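Side-chain contacts in putative sulfatase yidJ (Bacteroides fragilis, PDB 2QZU), which probably hydrolyses sulfate esters as a metal-dependent enzyme with arylsulfatase-type activity: residues 248-251 with 252-255; 326-330 with 331-335. All coordinates share one frame; numbering follows the deposited sequence.

Contact 1 (248-251 with 252-255)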
loop_
_atom_site.group_PDB
_atom_site.type_symbol
_atom_site.label_atom_id
_atom_site.label_comp_id
_atom_site.label_asym_id
_atom_site.label_seq_id
_atom_site.Cartn_x
_atom_site.Cartn_y
_atom_site.Cartn_z
ATOM N N ASP A 248 20.263 8.096 6.650
ATOM C CA ASP A 248 20.848 8.421 7.950
ATOM C C ASP A 248 20.139 9.574 8.656
ATOM O O ASP A 248 20.623 10.076 9.671
ATOM C CB ASP A 248 22.333 8.766 7.799
ATOM C CG ASP A 248 23.132 7.646 7.155
ATOM O OD1 ASP A 248 23.034 6.494 7.626
ATOM O OD2 ASP A 248 23.865 7.923 6.181
ATOM N N LEU A 249 18.999 9.992 8.114
ATOM C CA LEU A 249 18.232 11.088 8.701
ATOM C C LEU A 249 17.817 10.762 10.136
ATOM O O LEU A 249 17.321 9.671 10.411
ATOM C CB LEU A 249 16.982 11.363 7.856
ATOM C CG LEU A 249 16.057 12.489 8.327
ATOM C CD1 LEU A 249 16.773 13.823 8.210
ATOM C CD2 LEU A 249 14.787 12.494 7.489
ATOM N N ASP A 250 18.027 11.711 11.045
ATOM C CA ASP A 250 17.660 11.529 12.449
ATOM C C ASP A 250 16.213 11.994 12.601
ATOM O O ASP A 250 15.955 13.171 12.853
ATOM C CB ASP A 250 18.569 12.372 13.348
ATOM C CG ASP A 250 18.407 12.041 14.824
ATOM O OD1 ASP A 250 17.259 11.951 15.303
ATOM O OD2 ASP A 250 19.437 11.880 15.511
ATOM N N VAL A 251 15.276 11.066 12.446
ATOM C CA VAL A 251 13.857 11.391 12.539
ATOM C C VAL A 251 13.427 11.951 13.896
ATOM O O VAL A 251 12.666 12.918 13.965
ATOM C CB VAL A 251 12.996 10.152 12.197
ATOM C CG1 VAL A 251 11.526 10.491 12.296
ATOM C CG2 VAL A 251 13.329 9.669 10.793
ATOM N N GLU A 252 13.919 11.360 14.978
ATOM C CA GLU A 252 13.546 11.831 16.306
ATOM C C GLU A 252 13.934 13.299 16.497
ATOM O O GLU A 252 13.211 14.069 17.130
ATOM C CB GLU A 252 14.205 10.959 17.376
ATOM C CG GLU A 252 13.514 11.021 18.727
ATOM C CD GLU A 252 12.029 10.696 18.647
ATOM O OE1 GLU A 252 11.669 9.652 18.063
ATOM O OE2 GLU A 252 11.219 11.483 19.178
ATOM N N ALA A 253 15.070 13.687 15.928
ATOM C CA ALA A 253 15.542 15.062 16.034
ATOM C C ALA A 253 14.559 16.033 15.377
ATOM O O ALA A 253 14.433 17.183 15.794
ATOM C CB ALA A 253 16.913 15.191 15.382
ATOM N N LEU A 254 13.866 15.556 14.349
ATOM C CA LEU A 254 12.899 16.375 13.624
ATOM C C LEU A 254 11.712 16.782 14.489
ATOM O O LEU A 254 11.111 17.833 14.270
ATOM C CB LEU A 254 12.379 15.613 12.399
ATOM C CG LEU A 254 13.386 15.238 11.310
ATOM C CD1 LEU A 254 12.720 14.339 10.285
ATOM C CD2 LEU A 254 13.918 16.500 10.653
ATOM N N CYS A 255 11.383 15.951 15.472
ATOM C CA CYS A 255 10.247 16.206 16.349
ATOM C C CYS A 255 10.566 17.158 17.498
ATOM O O CYS A 255 9.685 17.517 18.281
ATOM C CB CYS A 255 9.723 14.880 16.906
ATOM S SG CYS A 255 9.320 13.652 15.636
#
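V251 and L254 are joined by a backbone bond from the L254 N to the V251 O at 2.9 Å, and the D250 O also receives a weak bond from the A253 N, so the short helix opens on i to i+3 turns. The A253 N has a stronger partner in the side chain of D250: OD1 lies 2.9 Å from that N, with an N-H...O angle of 148°, and the N-H comes in from above the carboxylate plane. With CG anti to the backbone N (chi1 -170°), the D250 carboxylate swings forward over the turn, where OD1 also rests 3.3 Å from the A253 CB. A negative group here would be expected to suit the positive end of the helix. L249 and L254 cross at about a right angle and meet through single methyls, the L249 CD2 lying 3.9 Å from the L254 CD1; P50 touches both leucines. V251 turns to I276 and R277 of helix 267-299, while the carboxylate of E252 pairs with R273. The contact of L249 with L254, N' with N4, is a hydrophobic staple, here beside an aspartate N-cap.

Contact 2 (326-330 with 331-335)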
loop_
_atom_site.group_PDB
_atom_site.type_symbol
_atom_site.label_atom_id
_atom_site.label_comp_id
_atom_site.label_asym_id
_atom_site.label_seq_id
_atom_site.Cartn_x
_atom_site.Cartn_y
_atom_site.Cartn_z
ATOM N N LYS A 326 -4.938 16.118 5.154
ATOM C CA LYS A 326 -5.056 17.570 5.198
ATOM C C LYS A 326 -6.575 17.883 5.337
ATOM O O LYS A 326 -7.313 17.192 6.053
ATOM C CB LYS A 326 -4.493 18.289 3.994
ATOM C CG LYS A 326 -5.231 18.034 2.708
ATOM C CD LYS A 326 -5.638 16.587 2.563
ATOM C CE LYS A 326 -4.513 15.744 2.011
ATOM N NZ LYS A 326 -4.947 14.989 0.796
ATOM N N ASP A 327 -7.030 18.918 4.638
ATOM C CA ASP A 327 -8.422 19.349 4.681
ATOM C C ASP A 327 -8.731 19.943 6.068
ATOM O O ASP A 327 -9.777 19.665 6.654
ATOM C CB ASP A 327 -9.375 18.176 4.408
ATOM C CG ASP A 327 -10.767 18.658 3.981
ATOM O OD1 ASP A 327 -10.991 19.872 3.997
ATOM O OD2 ASP A 327 -11.634 17.836 3.622
ATOM N N ILE A 328 -7.817 20.770 6.570
ATOM C CA ILE A 328 -7.981 21.387 7.881
ATOM C C ILE A 328 -7.213 22.706 7.968
ATOM O O ILE A 328 -6.281 22.946 7.199
ATOM C CB ILE A 328 -7.516 20.414 8.990
ATOM C CG1 ILE A 328 -7.914 20.952 10.362
ATOM C CG2 ILE A 328 -6.012 20.203 8.906
ATOM C CD1 ILE A 328 -9.406 20.927 10.619
ATOM N N PHE A 329 -7.595 23.547 8.917
ATOM C CA PHE A 329 -6.998 24.867 9.071
ATOM C C PHE A 329 -5.586 24.977 9.637
ATOM O O PHE A 329 -4.996 26.058 9.600
ATOM C CB PHE A 329 -7.938 25.748 9.892
ATOM C CG PHE A 329 -8.487 25.063 11.104
ATOM C CD1 PHE A 329 -9.816 24.653 11.141
ATOM C CD2 PHE A 329 -7.662 24.780 12.189
ATOM C CE1 PHE A 329 -10.319 23.969 12.248
ATOM C CE2 PHE A 329 -8.153 24.097 13.299
ATOM C CZ PHE A 329 -9.483 23.690 13.327
ATOM N N TYR A 330 -5.041 23.886 10.160
ATOM C CA TYR A 330 -3.692 23.923 10.719
ATOM C C TYR A 330 -2.643 24.345 9.688
ATOM O O TYR A 330 -2.756 24.025 8.500
ATOM C CB TYR A 330 -3.327 22.556 11.307
ATOM C CG TYR A 330 -4.094 22.219 12.568
ATOM C CD1 TYR A 330 -3.995 23.033 13.701
ATOM C CD2 TYR A 330 -4.908 21.091 12.636
ATOM C CE1 TYR A 330 -4.692 22.730 14.873
ATOM C CE2 TYR A 330 -5.608 20.774 13.802
ATOM C CZ TYR A 330 -5.494 21.602 14.917
ATOM O OH TYR A 330 -6.189 21.304 16.070
ATOM N N GLU A 331 -1.626 25.065 10.155
ATOM C CA GLU A 331 -0.550 25.546 9.294
ATOM C C GLU A 331 0.097 24.487 8.393
ATOM O O GLU A 331 0.350 24.753 7.223
ATOM C CB GLU A 331 0.548 26.202 10.135
ATOM C CG GLU A 331 0.186 27.552 10.723
ATOM C CD GLU A 331 -0.076 28.592 9.658
ATOM O OE1 GLU A 331 -1.259 28.845 9.355
ATOM O OE2 GLU A 331 0.906 29.147 9.120
ATOM N N GLU A 332 0.375 23.298 8.931
ATOM C CA GLU A 332 1.024 22.259 8.128
ATOM C C GLU A 332 0.162 21.825 6.942
ATOM O O GLU A 332 0.661 21.257 5.971
ATOM C CB GLU A 332 1.374 21.034 8.985
ATOM C CG GLU A 332 0.170 20.286 9.528
ATOM C CD GLU A 332 -0.279 20.785 10.888
ATOM O OE1 GLU A 332 0.034 21.941 11.244
ATOM O OE2 GLU A 332 -0.958 20.019 11.602
ATOM N N SER A 333 -1.132 22.107 7.037
ATOM C CA SER A 333 -2.092 21.779 5.992
ATOM C C SER A 333 -2.273 22.938 5.001
ATOM O O SER A 333 -2.280 22.736 3.781
ATOM C CB SER A 333 -3.440 21.423 6.638
ATOM O OG SER A 333 -4.469 21.303 5.674
HETATM N N MSE A 334 -2.411 24.151 5.527
HETATM C CA MSE A 334 -2.612 25.338 4.695
HETATM C C MSE A 334 -1.363 25.891 3.997
HETATM O O MSE A 334 -1.448 26.355 2.862
HETATM C CB MSE A 334 -3.238 26.472 5.524
HETATM C CG MSE A 334 -4.651 26.200 6.042
HETATM SE SE MSE A 334 -5.430 27.795 6.877
HETATM C CE MSE A 334 -5.782 28.797 5.259
ATOM N N ARG A 335 -0.214 25.855 4.666
ATOM C CA ARG A 335 1.014 26.397 4.084
ATOM C C ARG A 335 1.539 25.618 2.881
ATOM O O ARG A 335 1.716 24.399 2.934
ATOM C CB ARG A 335 2.097 26.513 5.162
ATOM C CG ARG A 335 1.913 27.717 6.076
ATOM C CD ARG A 335 2.591 28.953 5.496
ATOM N NE ARG A 335 4.026 28.720 5.379
ATOM C CZ ARG A 335 4.693 28.608 4.233
ATOM N NH1 ARG A 335 5.997 28.380 4.254
ATOM N NH2 ARG A 335 4.067 28.749 3.071
#
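S333 reaches back over the turn to I328: its OG donates to the I328 O at 2.9 Å, tilted only slightly from the carbonyl plane. The hydroxyl stands anti to the backbone N (chi1 171°), which aims it at the loop before the helix. A second carbonyl, that of Y330, takes two amides. The M334 N lies 3.0 Å from the Y330 O, with an N-H...O angle of 162° and in the carbonyl plane, whereas the S333 N approaches the same oxygen from above that plane. Y330 is the N-cap, yet the E331 N is met by the carboxylate of E446, and the E331 side chain pairs with R417.

E332 bends at chi2, bringing its carboxylate beside Y330, the two side chains pointing the same way with their planes 12° apart. The E332 OE1 sits 3.4 Å from the Y330 CB, while the E332 OE2 is buried with no partner in the model. F329 points its CE2 at the face of the Y330 ring, 3.9 Å above its centre, the two planes steeply inclined. The I328 CD1 lies over one face of the F329 ring, toward its rim, and H321 stacks with Y330. The side chain of M334, a selenomethionine here, turns back so that its SE lies 3.3 Å from the F329 O. On the S333 side, the I328 CG2 packs 3.6 Å from the S333 CB, and the K326 CB touches the hydroxyl.

K326 runs on to Q37 and touches H314. Through D327 against V75, beside S76, an unmodified serine in this model whose conversion to formylglycine is only predicted, this loop and its one-turn helix lie next to the probable active site of the sulfatase fold.

In the fold
Contact 1 and contact 2 are both N-terminal starts of short helices, contact 1 with its own aspartate cap, but they lie in different settings. Their centres are 22 Å apart, and the nearest atoms about 12 Å, so they do not touch. Contact 1 sits at the surface, 27 Å from the centre of the chain, against helix 267-299. That helix leads into strand 306-311 of the mixed sheet, and the loop after this strand carries contact 2, 12 Å from the chain centre. Contact 2 also meets strands 399-404 and 431-439 of the C-terminal sheet. With V75 beside S76 at its edge, it is the one near the probable active site.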